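Local coordinates for protein aspartyl-tRNA synthetase 2 (Thermus thermophilus, PDB 1N9W) that charges both tRNA(Asp) and tRNA(Asn) with L-aspartate, first activating the amino acid with ATP to form Asp-AMP, at residues Q351-H354 against E358-E361; Q32-R37 against L50-P55; F135-D140 against L242-N247; L397-K400 against N406-Y409; L233-L238 against I267-H272. All blocks are in the same frame, centred on the assembly; numbering follows the deposited sequence.

How the interactions relate
Four of the contacts, interactions 1, 3, 4 and 5, lie in the class II synthetase part of the chain. Interaction 2 belongs to the OB fold, and its centre is about 65 Å from that of interaction 1. Interactions 3 and 5 share helix 227-248 and touch each other through Tyr138 and Phe135, which pack on Leu233, Ala236 and Leu237. Interaction 4 reaches interaction 5 through Leu397 and Leu238. Interactions 1 and 5 are buried: the first is apolar, the second joins an ion pair to an aliphatic overlap. Interactions 2, 3 and 4 are partly buried. A side-chain amide bonded to loop backbone marks interaction 2, a weak salt bridge interaction 3, and amide packing without a hydrogen bond interaction 4.

Interaction 1. Residues Q351-H354 against E358-E361; sequences QRIH and ELLE
Ile353 lays its CG2 methyl against the first turn of helix 356-364, where it meets the CB of Glu358 and the branched end of Leu359. The closest approach is Ile353 CG2 to Glu358 CB, 3.4 Å. The two side chains run at a slant to each other. Leu359 comes in with one methyl: its CD2 stands 3.9 Å from Ile353 CB and 4.0 Å from Ile353 CG2. The CG2 branch thus sits between the root of Glu358 and the fork of Leu359. It reaches this place because CG2 lies opposite the backbone N of Ile353, while CG1 points back beside that N (chi1 -62°). The carboxylate of Glu358 extends onward past the isoleucine, with OE1 4.0 Å from Ile353 CG2. No hydrogen bond joins the two segments, so the contact rests on apolar packing. Ile353 and Leu359 are both buried. Pro328 also packs on Ile353, and Phe380 and Leu377 pack on Leu359. The backbone of Ile353 is hydrogen-bonded to that of Tyr325. The preceding Arg352, a predicted L-aspartate ligand, sends its side chain away from the helix to form a salt bridge with Glu220. The arrangement is a tight strand-to-helix connection: the chain leaving strand 344-351 of the class II catalytic sheet folds against the helix that follows it.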
# COMPACT_ATOMS: atom_id res chain seq x y z
N GLN B 351 7.97 17.70 -14.85
CA GLN B 351 9.06 16.98 -15.50
C GLN B 351 10.38 17.36 -14.83
O GLN B 351 10.56 18.50 -14.41
CB GLN B 351 9.09 17.32 -16.99
CG GLN B 351 10.33 16.82 -17.71
CD GLN B 351 10.13 16.69 -19.20
OE1 GLN B 351 9.29 17.38 -19.79
NE2 GLN B 351 10.90 15.81 -19.83
N ARG B 352 11.29 16.39 -14.71
CA ARG B 352 12.60 16.63 -14.10
C ARG B 352 13.64 16.72 -15.22
O ARG B 352 13.31 16.51 -16.38
CB ARG B 352 13.02 15.48 -13.17
CG ARG B 352 11.89 14.63 -12.59
CD ARG B 352 11.07 15.38 -11.56
NE ARG B 352 10.05 14.54 -10.94
CZ ARG B 352 9.20 14.98 -10.02
NH1 ARG B 352 9.26 16.25 -9.61
NH2 ARG B 352 8.29 14.17 -9.50
N ILE B 353 14.88 17.01 -14.85
CA ILE B 353 15.98 17.10 -15.80
C ILE B 353 16.67 15.73 -15.86
O ILE B 353 17.01 15.16 -14.82
CB ILE B 353 17.02 18.16 -15.36
CG1 ILE B 353 16.36 19.54 -15.30
CG2 ILE B 353 18.22 18.17 -16.31
CD1 ILE B 353 17.23 20.61 -14.66
N HIS B 354 16.88 15.21 -17.07
CA HIS B 354 17.51 13.89 -17.22
C HIS B 354 18.95 13.91 -17.71
O HIS B 354 19.68 12.94 -17.52
CB HIS B 354 16.68 13.03 -18.17
CG HIS B 354 16.40 13.68 -19.49
ND1 HIS B 354 15.54 14.74 -19.62
CD2 HIS B 354 16.86 13.40 -20.73
CE1 HIS B 354 15.47 15.09 -20.90
NE2 HIS B 354 16.26 14.29 -21.59
N GLU B 358 22.85 19.14 -18.14
CA GLU B 358 21.82 20.10 -17.77
C GLU B 358 21.69 20.25 -16.26
O GLU B 358 21.39 21.34 -15.76
CB GLU B 358 20.48 19.70 -18.38
CG GLU B 358 20.48 19.66 -19.90
CD GLU B 358 19.08 19.66 -20.49
OE1 GLU B 358 18.35 18.66 -20.32
OE2 GLU B 358 18.71 20.67 -21.12
N LEU B 359 21.91 19.17 -15.53
CA LEU B 359 21.82 19.21 -14.07
C LEU B 359 22.93 20.08 -13.48
O LEU B 359 22.67 20.93 -12.62
CB LEU B 359 21.93 17.80 -13.48
CG LEU B 359 20.67 16.93 -13.45
CD1 LEU B 359 21.01 15.55 -12.93
CD2 LEU B 359 19.62 17.58 -12.57
N LEU B 360 24.16 19.86 -13.93
CA LEU B 360 25.30 20.62 -13.44
C LEU B 360 25.08 22.12 -13.57
O LEU B 360 25.31 22.87 -12.62
CB LEU B 360 26.57 20.24 -14.21
CG LEU B 360 27.24 18.92 -13.83
CD1 LEU B 360 28.51 18.74 -14.65
CD2 LEU B 360 27.57 18.93 -12.34
N GLU B 361 24.63 22.56 -14.74
CA GLU B 361 24.41 23.97 -14.98
C GLU B 361 23.39 24.59 -14.02
O GLU B 361 23.72 25.52 -13.28
CB GLU B 361 23.97 24.18 -16.43
CG GLU B 361 24.20 25.60 -16.94
CD GLU B 361 25.66 26.03 -16.89
OE1 GLU B 361 26.50 25.38 -17.57
OE2 GLU B 361 25.97 27.00 -16.17

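Interaction 2. Residues Q32-R37 against L50-P55; sequences QFLLLR and LKLPLP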
# COMPACT_ATOMS: atom_id res chain seq x y z
N GLN B 32 -35.88 -3.76 26.51
CA GLN B 32 -34.65 -2.99 26.51
C GLN B 32 -34.25 -2.78 25.06
O GLN B 32 -34.30 -3.69 24.24
CB GLN B 32 -33.56 -3.73 27.29
CG GLN B 32 -33.93 -3.92 28.76
CD GLN B 32 -33.10 -4.98 29.47
OE1 GLN B 32 -32.90 -6.09 28.97
NE2 GLN B 32 -32.64 -4.65 30.68
N PHE B 33 -33.88 -1.55 24.75
CA PHE B 33 -33.49 -1.20 23.40
C PHE B 33 -31.98 -1.01 23.36
O PHE B 33 -31.41 -0.30 24.19
CB PHE B 33 -34.20 0.09 22.97
CG PHE B 33 -35.66 -0.09 22.70
CD1 PHE B 33 -36.10 -0.61 21.48
CD2 PHE B 33 -36.62 0.24 23.67
CE1 PHE B 33 -37.45 -0.79 21.22
CE2 PHE B 33 -37.98 0.07 23.42
CZ PHE B 33 -38.40 -0.46 22.19
N LEU B 34 -31.34 -1.68 22.41
CA LEU B 34 -29.90 -1.58 22.26
C LEU B 34 -29.63 -1.15 20.84
O LEU B 34 -30.43 -1.41 19.93
CB LEU B 34 -29.23 -2.93 22.50
CG LEU B 34 -29.55 -3.64 23.81
CD1 LEU B 34 -28.89 -5.00 23.79
CD2 LEU B 34 -29.07 -2.81 24.99
N LEU B 35 -28.52 -0.48 20.64
CA LEU B 35 -28.13 -0.06 19.32
C LEU B 35 -26.79 -0.76 19.15
O LEU B 35 -25.87 -0.48 19.91
CB LEU B 35 -27.96 1.45 19.26
CG LEU B 35 -28.05 1.98 17.85
CD1 LEU B 35 -29.52 2.00 17.42
CD2 LEU B 35 -27.43 3.37 17.76
N LEU B 36 -26.70 -1.69 18.21
CA LEU B 36 -25.46 -2.43 17.98
C LEU B 36 -24.81 -1.92 16.72
O LEU B 36 -25.50 -1.76 15.71
CB LEU B 36 -25.73 -3.93 17.84
CG LEU B 36 -24.53 -4.87 17.62
CD1 LEU B 36 -24.83 -6.28 18.16
CD2 LEU B 36 -24.16 -4.92 16.14
N ARG B 37 -23.51 -1.65 16.74
CA ARG B 37 -22.91 -1.22 15.49
C ARG B 37 -21.72 -2.07 15.09
O ARG B 37 -20.87 -2.41 15.92
CB ARG B 37 -22.48 0.25 15.53
CG ARG B 37 -21.28 0.49 16.36
CD ARG B 37 -20.40 1.66 15.94
NE ARG B 37 -19.20 1.37 16.74
CZ ARG B 37 -19.02 1.74 18.00
NH1 ARG B 37 -19.92 2.48 18.64
NH2 ARG B 37 -18.02 1.20 18.68
N LEU B 50 -32.57 -8.28 30.93
CA LEU B 50 -31.17 -8.62 31.06
C LEU B 50 -30.43 -7.63 31.93
O LEU B 50 -30.91 -6.53 32.18
CB LEU B 50 -30.50 -8.64 29.68
CG LEU B 50 -31.06 -9.55 28.59
CD1 LEU B 50 -30.21 -9.39 27.34
CD2 LEU B 50 -31.06 -11.01 29.05
N LYS B 51 -29.25 -8.03 32.40
CA LYS B 51 -28.42 -7.14 33.18
C LYS B 51 -27.50 -6.58 32.10
O LYS B 51 -26.50 -7.19 31.74
CB LYS B 51 -27.62 -7.93 34.22
CG LYS B 51 -28.51 -8.70 35.19
CD LYS B 51 -27.70 -9.37 36.28
CE LYS B 51 -28.60 -10.07 37.27
NZ LYS B 51 -27.81 -10.57 38.43
N LEU B 52 -27.88 -5.42 31.57
CA LEU B 52 -27.13 -4.79 30.49
C LEU B 52 -25.72 -4.32 30.84
O LEU B 52 -25.49 -3.76 31.91
CB LEU B 52 -27.94 -3.62 29.92
CG LEU B 52 -29.29 -3.99 29.29
CD1 LEU B 52 -30.05 -2.72 28.89
CD2 LEU B 52 -29.06 -4.89 28.06
N PRO B 53 -24.76 -4.56 29.93
CA PRO B 53 -23.36 -4.16 30.14
C PRO B 53 -23.25 -2.69 29.73
O PRO B 53 -24.21 -2.13 29.19
CB PRO B 53 -22.60 -5.09 29.20
CG PRO B 53 -23.53 -5.18 28.03
CD PRO B 53 -24.91 -5.31 28.67
N LEU B 54 -22.09 -2.07 29.96
CA LEU B 54 -21.90 -0.66 29.60
C LEU B 54 -21.74 -0.45 28.10
O LEU B 54 -21.49 -1.39 27.35
CB LEU B 54 -20.67 -0.08 30.32
CG LEU B 54 -20.78 0.19 31.83
CD1 LEU B 54 -19.39 0.55 32.44
CD2 LEU B 54 -21.77 1.33 32.06
N PRO B 55 -21.90 0.81 27.64
CA PRO B 55 -21.74 1.11 26.22
C PRO B 55 -20.30 0.77 25.81
O PRO B 55 -19.38 0.83 26.64
CB PRO B 55 -22.02 2.61 26.15
CG PRO B 55 -23.00 2.82 27.26
CD PRO B 55 -22.46 1.96 28.37
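This contact joins a strand of the OB-fold barrel to the loop beside it, by a side-chain amide bonded to backbone and a small leucine contact. Residues 32-37 lie on strand 31-38, and residues 50-55 belong to the connection between strands 41-47 and 58-67. The amide of Gln32 holds both polar backbone atoms of Leu50. Leu50 N donates to Gln32 OE1 at 3.0 Å, and Gln32 NE2 donates to Leu50 O, also at 3.0 Å. The second bond is nearly straight, 174° at the hydrogen, and Leu50 O lies in the amide plane of Gln32. Leu50 N approaches OE1 from the flank, at a C=O...N angle of 115°, and somewhat out of the carbonyl plane. The two bonds to Leu50, with a further hydrogen bond from NE2 to Asp27 OD1, fix the rotation of the amide. Gln32 gets there with CG opposite its carbonyl carbon (chi1 -62°) and an extended chain beyond. Leu52 comes from the opposite direction and lays its branched end over one face of the amide, with CG 3.7 Å from Gln32 NE2. Leu52 CD2 continues to Leu34 CD2, 3.7 Å away. Leu34 also rests on Leu22 of strand 15-28. The side chains of Gln32 and Leu34 each lie about 7 Å from that of a tRNA-interaction residue, Arg26 and Gln44 respectively. The arrangement belongs to the OB-fold anticodon-binding domain; here Gln32 on a barrel strand holds the loop that leads to strand 58-67.

Interaction 3. Residues F135-D140 against L242-N247; sequences FRRYLD and LEEALN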
# COMPACT_ATOMS: atom_id res chain seq x y z
N PHE B 135 -6.10 4.26 -6.54
CA PHE B 135 -4.81 4.80 -6.95
C PHE B 135 -3.93 3.68 -7.50
O PHE B 135 -3.43 3.76 -8.62
CB PHE B 135 -4.14 5.44 -5.74
CG PHE B 135 -2.77 6.00 -6.00
CD1 PHE B 135 -2.62 7.23 -6.64
CD2 PHE B 135 -1.63 5.30 -5.61
CE1 PHE B 135 -1.36 7.76 -6.87
CE2 PHE B 135 -0.37 5.82 -5.83
CZ PHE B 135 -0.22 7.05 -6.46
N ARG B 136 -3.75 2.62 -6.70
CA ARG B 136 -2.92 1.49 -7.09
C ARG B 136 -3.49 0.68 -8.27
O ARG B 136 -2.73 0.18 -9.10
CB ARG B 136 -2.71 0.55 -5.90
CG ARG B 136 -2.05 1.18 -4.68
CD ARG B 136 -1.27 0.13 -3.87
NE ARG B 136 -0.83 0.59 -2.55
CZ ARG B 136 -1.61 0.62 -1.47
NH1 ARG B 136 -2.87 0.21 -1.55
NH2 ARG B 136 -1.12 1.05 -0.31
N ARG B 137 -4.81 0.55 -8.33
CA ARG B 137 -5.45 -0.20 -9.40
C ARG B 137 -5.21 0.48 -10.75
O ARG B 137 -4.71 -0.14 -11.68
CB ARG B 137 -6.96 -0.32 -9.16
CG ARG B 137 -7.65 -1.44 -9.96
CD ARG B 137 -9.17 -1.26 -10.10
NE ARG B 137 -9.94 -1.34 -8.85
CZ ARG B 137 -10.00 -2.40 -8.05
NH1 ARG B 137 -9.33 -3.50 -8.35
NH2 ARG B 137 -10.76 -2.38 -6.96
N TYR B 138 -5.56 1.76 -10.84
CA TYR B 138 -5.38 2.48 -12.10
C TYR B 138 -3.95 2.39 -12.60
O TYR B 138 -3.72 2.06 -13.75
CB TYR B 138 -5.76 3.96 -11.95
CG TYR B 138 -5.48 4.75 -13.22
CD1 TYR B 138 -6.32 4.65 -14.33
CD2 TYR B 138 -4.31 5.50 -13.34
CE1 TYR B 138 -5.99 5.27 -15.54
CE2 TYR B 138 -3.97 6.13 -14.54
CZ TYR B 138 -4.82 6.00 -15.64
OH TYR B 138 -4.49 6.59 -16.83
N LEU B 139 -2.99 2.67 -11.72
CA LEU B 139 -1.59 2.62 -12.12
C LEU B 139 -1.12 1.19 -12.45
O LEU B 139 -0.37 1.00 -13.41
CB LEU B 139 -0.71 3.24 -11.02
CG LEU B 139 -0.95 4.75 -10.80
CD1 LEU B 139 -0.25 5.22 -9.53
CD2 LEU B 139 -0.45 5.56 -12.03
N ASP B 140 -1.56 0.20 -11.67
CA ASP B 140 -1.18 -1.20 -11.96
C ASP B 140 -1.66 -1.58 -13.37
O ASP B 140 -0.95 -2.26 -14.10
CB ASP B 140 -1.80 -2.19 -10.96
CG ASP B 140 -1.06 -2.23 -9.61
OD1 ASP B 140 0.10 -1.77 -9.53
OD2 ASP B 140 -1.66 -2.75 -8.64
N LEU B 242 -11.78 8.44 -7.24
CA LEU B 242 -13.12 8.86 -6.83
C LEU B 242 -14.18 7.81 -7.12
O LEU B 242 -15.12 7.62 -6.34
CB LEU B 242 -13.48 10.17 -7.53
CG LEU B 242 -12.98 11.46 -6.85
CD1 LEU B 242 -11.50 11.35 -6.52
CD2 LEU B 242 -13.24 12.65 -7.77
N GLU B 243 -14.02 7.12 -8.24
CA GLU B 243 -14.96 6.08 -8.65
C GLU B 243 -14.94 4.92 -7.65
O GLU B 243 -15.98 4.37 -7.30
CB GLU B 243 -14.57 5.56 -10.04
CG GLU B 243 -15.66 4.79 -10.74
CD GLU B 243 -16.81 5.68 -11.14
OE1 GLU B 243 -16.54 6.79 -11.67
OE2 GLU B 243 -17.98 5.29 -10.94
N GLU B 244 -13.73 4.56 -7.22
CA GLU B 244 -13.54 3.47 -6.26
C GLU B 244 -14.24 3.80 -4.94
O GLU B 244 -14.94 2.97 -4.38
CB GLU B 244 -12.04 3.25 -6.03
CG GLU B 244 -11.67 2.03 -5.19
CD GLU B 244 -12.27 0.73 -5.71
OE1 GLU B 244 -12.47 0.61 -6.94
OE2 GLU B 244 -12.53 -0.18 -4.90
N ALA B 245 -14.05 5.03 -4.47
CA ALA B 245 -14.64 5.49 -3.22
C ALA B 245 -16.15 5.48 -3.33
O ALA B 245 -16.85 5.08 -2.40
CB ALA B 245 -14.16 6.91 -2.91
N LEU B 246 -16.64 5.93 -4.47
CA LEU B 246 -18.08 5.98 -4.70
C LEU B 246 -18.67 4.56 -4.71
O LEU B 246 -19.75 4.35 -4.17
CB LEU B 246 -18.35 6.69 -6.03
CG LEU B 246 -19.48 7.71 -6.08
CD1 LEU B 246 -19.29 8.80 -5.03
CD2 LEU B 246 -19.50 8.33 -7.47
N ASN B 247 -17.96 3.61 -5.31
CA ASN B 247 -18.47 2.24 -5.37
C ASN B 247 -18.24 1.39 -4.13
O ASN B 247 -19.09 0.57 -3.79
CB ASN B 247 -17.88 1.51 -6.59
CG ASN B 247 -18.31 2.14 -7.90
OD1 ASN B 247 -19.37 2.77 -7.99
ND2 ASN B 247 -17.51 1.94 -8.94
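Arg137 and Glu244 meet in a weak salt bridge between helices 119-141 and 227-248. One nitrogen of the arginine, NH2, faces both carboxylate oxygens. The distance from Arg137 NH2 to Glu244 OE1 is 3.4 Å, with an angle of 162° at the hydrogen. The bond from Arg137 NH2 to Glu244 OE2 is longer, 3.5 Å, and more bent. The carboxylate lies at the edge of the guanidinium, but the two planes are turned 58° apart. The pair is therefore not a flat two-nitrogen bridge. Both chains bend to meet, Arg137 at chi3 and Glu244 at chi2, and they cross at about a right angle. Arg137 is exposed, while Glu244 is buried and has a second, long and weak ion pair from OE2 to Arg133. Farther out, Tyr138 reaches Glu240, and Phe135 lies on Val196 and Leu217 of the sheet. Helix 119-141 also meets the second subunit: Arg136 pairs with Glu146 of that chain, and Asp140 with its Arg133. The contact is an interhelical salt bridge in the class II catalytic domain, linking a helix at the dimer interface to its neighbour.

Interaction 4. Residues L397-K400 against N406-Y409; sequences LTQK and NVRY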
# COMPACT_ATOMS: atom_id res chain seq x y z
N LEU B 397 -6.66 15.56 0.03
CA LEU B 397 -7.64 15.18 -0.96
C LEU B 397 -8.89 14.70 -0.24
O LEU B 397 -10.00 15.16 -0.51
CB LEU B 397 -7.08 14.07 -1.84
CG LEU B 397 -8.05 13.41 -2.83
CD1 LEU B 397 -8.72 14.46 -3.71
CD2 LEU B 397 -7.25 12.42 -3.66
N THR B 398 -8.69 13.78 0.70
CA THR B 398 -9.78 13.19 1.47
C THR B 398 -10.53 14.26 2.25
O THR B 398 -11.76 14.26 2.30
CB THR B 398 -9.25 12.14 2.49
OG1 THR B 398 -8.66 11.04 1.78
CG2 THR B 398 -10.36 11.63 3.38
N GLN B 399 -9.77 15.16 2.86
CA GLN B 399 -10.34 16.25 3.65
C GLN B 399 -11.28 17.11 2.81
O GLN B 399 -12.46 17.27 3.13
CB GLN B 399 -9.23 17.12 4.20
CG GLN B 399 -9.70 18.20 5.16
CD GLN B 399 -9.01 19.52 4.91
OE1 GLN B 399 -7.81 19.57 4.63
NE2 GLN B 399 -9.77 20.61 5.02
N LYS B 400 -10.74 17.66 1.73
CA LYS B 400 -11.53 18.51 0.85
C LYS B 400 -12.66 17.79 0.15
O LYS B 400 -13.72 18.37 -0.11
CB LYS B 400 -10.60 19.20 -0.16
CG LYS B 400 -9.91 20.42 0.42
CD LYS B 400 -10.96 21.47 0.78
CE LYS B 400 -10.38 22.63 1.56
NZ LYS B 400 -11.39 23.69 1.77
N ASN B 406 -10.61 20.10 9.34
CA ASN B 406 -9.18 20.16 9.07
C ASN B 406 -8.63 18.80 8.64
O ASN B 406 -9.33 17.78 8.69
CB ASN B 406 -8.43 20.66 10.30
CG ASN B 406 -8.66 19.79 11.52
OD1 ASN B 406 -8.22 18.65 11.57
ND2 ASN B 406 -9.37 20.34 12.50
N VAL B 407 -7.37 18.78 8.23
CA VAL B 407 -6.71 17.58 7.75
C VAL B 407 -6.57 16.45 8.77
O VAL B 407 -6.47 15.28 8.38
CB VAL B 407 -5.31 17.92 7.19
CG1 VAL B 407 -4.35 18.22 8.34
CG2 VAL B 407 -4.80 16.80 6.33
N ARG B 408 -6.57 16.78 10.05
CA ARG B 408 -6.41 15.77 11.09
C ARG B 408 -7.57 14.76 11.10
O ARG B 408 -7.43 13.66 11.64
CB ARG B 408 -6.29 16.43 12.47
CG ARG B 408 -5.29 17.59 12.51
CD ARG B 408 -4.94 18.01 13.93
NE ARG B 408 -4.04 17.05 14.57
CZ ARG B 408 -3.53 17.20 15.80
NH1 ARG B 408 -3.83 18.27 16.52
NH2 ARG B 408 -2.71 16.27 16.29
N TYR B 409 -8.69 15.15 10.50
CA TYR B 409 -9.88 14.31 10.42
C TYR B 409 -9.74 13.18 9.40
O TYR B 409 -10.62 12.32 9.31
CB TYR B 409 -11.11 15.15 10.07
CG TYR B 409 -11.68 15.94 11.23
CD1 TYR B 409 -10.89 16.84 11.94
CD2 TYR B 409 -13.01 15.76 11.62
CE1 TYR B 409 -11.41 17.54 13.02
CE2 TYR B 409 -13.54 16.47 12.70
CZ TYR B 409 -12.73 17.35 13.40
OH TYR B 409 -13.23 18.04 14.49
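Gln399 packs its side chain along the peptide between Asn406 and Val407, where the chain turns back beside helix 394-402. Gln399 CG is 3.6 Å from Asn406 O. Farther along, the amide carbon CD of Gln399 lies 3.8 Å from Val407 N. Gln399 OE1 is 3.7 Å from Val407 N and 3.9 Å from Val407 CB, and no hydrogen bond is made there. The conformation explains this course. CG of Gln399 stands opposite the backbone N (chi1 -174°) and carries the chain out from the helix toward the loop. A bend at chi2 (-137°), an unusual value, then lays the amide beside the peptide. NE2 makes a weak hydrogen bond to Leu404 O, which probably helps set the turn of the amide. Val407 presents the root of its side chain. Asn406 points its CB away from the helix. Its side chain folds back on its own loop: Asn406 OD1 takes a weak bond from Arg408 N, two residues on, as in an Asx turn. This bond is 2.9 Å from Asn406 OD1 to Arg408 N and bent to 128°. Tyr409 N is bonded to Asn406 O, so the residue opens the short 3-10 turn at 407-409. Leu344 of the central sheet also packs on Gln399. Val407 lies close to Glu395, a predicted ATP ligand. The chemistry implies a fit of shape rather than strong polar bonds across the contact: buried Gln399 makes a weak hydrogen bond from NE2 to Leu404 O in the loop before Asn406, while the carbons of its side chain lie against the peptide.

Interaction 5. Residues L233-L238 against I267-H272; sequences LEEALL and IPRLTH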
# COMPACT_ATOMS: atom_id res chain seq x y z
N LEU B 233 -2.32 12.15 -16.98
CA LEU B 233 -2.29 10.92 -16.20
C LEU B 233 -3.01 11.12 -14.87
O LEU B 233 -3.87 10.33 -14.49
CB LEU B 233 -0.85 10.48 -15.93
CG LEU B 233 -0.69 9.37 -14.87
CD1 LEU B 233 -1.18 8.05 -15.43
CD2 LEU B 233 0.76 9.25 -14.44
N GLU B 234 -2.64 12.18 -14.15
CA GLU B 234 -3.25 12.46 -12.87
C GLU B 234 -4.77 12.61 -12.94
O GLU B 234 -5.49 12.22 -12.01
CB GLU B 234 -2.63 13.70 -12.23
CG GLU B 234 -3.39 14.16 -11.01
CD GLU B 234 -2.57 15.06 -10.10
OE1 GLU B 234 -1.71 15.81 -10.60
OE2 GLU B 234 -2.81 15.00 -8.87
N GLU B 235 -5.26 13.18 -14.04
CA GLU B 235 -6.69 13.37 -14.24
C GLU B 235 -7.41 12.04 -14.29
O GLU B 235 -8.44 11.84 -13.64
CB GLU B 235 -6.96 14.14 -15.54
CG GLU B 235 -6.93 15.65 -15.40
CD GLU B 235 -7.19 16.38 -16.73
OE1 GLU B 235 -8.13 16.00 -17.46
OE2 GLU B 235 -6.46 17.34 -17.02
N ALA B 236 -6.87 11.12 -15.08
CA ALA B 236 -7.46 9.80 -15.22
C ALA B 236 -7.32 9.04 -13.90
O ALA B 236 -8.24 8.35 -13.48
CB ALA B 236 -6.75 9.04 -16.35
N LEU B 237 -6.17 9.21 -13.25
CA LEU B 237 -5.89 8.58 -11.96
C LEU B 237 -6.94 9.00 -10.94
O LEU B 237 -7.55 8.17 -10.28
CB LEU B 237 -4.49 8.99 -11.47
CG LEU B 237 -4.06 8.58 -10.06
CD1 LEU B 237 -3.93 7.07 -9.97
CD2 LEU B 237 -2.72 9.24 -9.73
N LEU B 238 -7.16 10.31 -10.83
CA LEU B 238 -8.14 10.86 -9.90
C LEU B 238 -9.55 10.36 -10.16
O LEU B 238 -10.29 10.05 -9.23
CB LEU B 238 -8.14 12.39 -9.96
CG LEU B 238 -6.98 13.06 -9.24
CD1 LEU B 238 -6.81 14.47 -9.77
CD2 LEU B 238 -7.24 13.05 -7.74
N ILE B 267 -9.32 19.49 -16.85
CA ILE B 267 -9.18 20.46 -15.78
C ILE B 267 -8.54 21.74 -16.30
O ILE B 267 -7.56 21.70 -17.04
CB ILE B 267 -8.32 19.92 -14.65
CG1 ILE B 267 -8.99 18.68 -14.04
CG2 ILE B 267 -8.10 20.99 -13.60
CD1 ILE B 267 -8.16 18.00 -12.98
N PRO B 268 -9.09 22.90 -15.91
CA PRO B 268 -8.59 24.22 -16.31
C PRO B 268 -7.11 24.45 -16.00
O PRO B 268 -6.68 24.31 -14.85
CB PRO B 268 -9.50 25.17 -15.52
CG PRO B 268 -10.79 24.42 -15.49
CD PRO B 268 -10.35 23.02 -15.15
N ARG B 269 -6.35 24.80 -17.03
CA ARG B 269 -4.92 25.06 -16.88
C ARG B 269 -4.72 26.57 -16.71
O ARG B 269 -5.44 27.36 -17.32
CB ARG B 269 -4.15 24.59 -18.12
CG ARG B 269 -4.41 23.13 -18.56
CD ARG B 269 -3.61 22.12 -17.75
NE ARG B 269 -3.47 20.82 -18.42
CZ ARG B 269 -4.43 19.91 -18.53
NH1 ARG B 269 -5.63 20.12 -18.00
NH2 ARG B 269 -4.19 18.76 -19.16
N LEU B 270 -3.76 26.98 -15.89
CA LEU B 270 -3.53 28.40 -15.69
C LEU B 270 -2.09 28.68 -15.26
O LEU B 270 -1.64 28.22 -14.21
CB LEU B 270 -4.49 28.93 -14.63
CG LEU B 270 -4.69 30.45 -14.58
CD1 LEU B 270 -5.28 30.92 -15.90
CD2 LEU B 270 -5.62 30.82 -13.44
N THR B 271 -1.39 29.44 -16.08
CA THR B 271 0.00 29.78 -15.81
C THR B 271 0.16 30.54 -14.50
O THR B 271 -0.67 31.38 -14.15
CB THR B 271 0.58 30.65 -16.94
OG1 THR B 271 0.39 29.98 -18.19
CG2 THR B 271 2.07 30.88 -16.71
N HIS B 272 1.24 30.25 -13.79
CA HIS B 272 1.53 30.91 -12.52
C HIS B 272 1.63 32.42 -12.74
O HIS B 272 1.54 33.20 -11.79
CB HIS B 272 2.83 30.36 -11.93
CG HIS B 272 3.37 31.14 -10.78
ND1 HIS B 272 4.16 32.26 -10.94
CD2 HIS B 272 3.24 30.97 -9.44
CE1 HIS B 272 4.49 32.74 -9.76
NE2 HIS B 272 3.95 31.98 -8.83
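OE2 of Glu235 faces the guanidinium of Arg269, and the shortest polar link across the contact is Glu235 OE2 to Arg269 NH1, 3.1 Å. The bond is weak, with an angle of 128° at the hydrogen. Arg269 NH2 is 3.4 Å from Glu235 OE2. The carboxylate and guanidinium planes stand almost perpendicular, 88° apart, and the oxygen approaches obliquely. A bend at chi2 (-81°) turns Arg269 back over its own segment, where Arg269 NH1 also makes a weak bond to Ile267 O, 2.7 Å away. NH2 has a stronger partner in Glu228, earlier on helix 227-248, with which it forms a salt bridge. The other oxygen of the glutamate, OE1, accepts a bond from Asp266 N. Below the charged end, the aliphatic part of Glu235 slides past Ile267, with CG 3.6 Å from Ile267 CD1. Phe313 of the adjacent strand 311-315 touches both residues. Glu235 thus joins helix 227-248 to the residues leading into strand 269-271, an outer strand of the catalytic sheet. The buried carboxylate is bonded by a backbone N-H at one oxygen and more weakly by an arginine, shared with Glu228, at the other; such surroundings would probably favour its charged form.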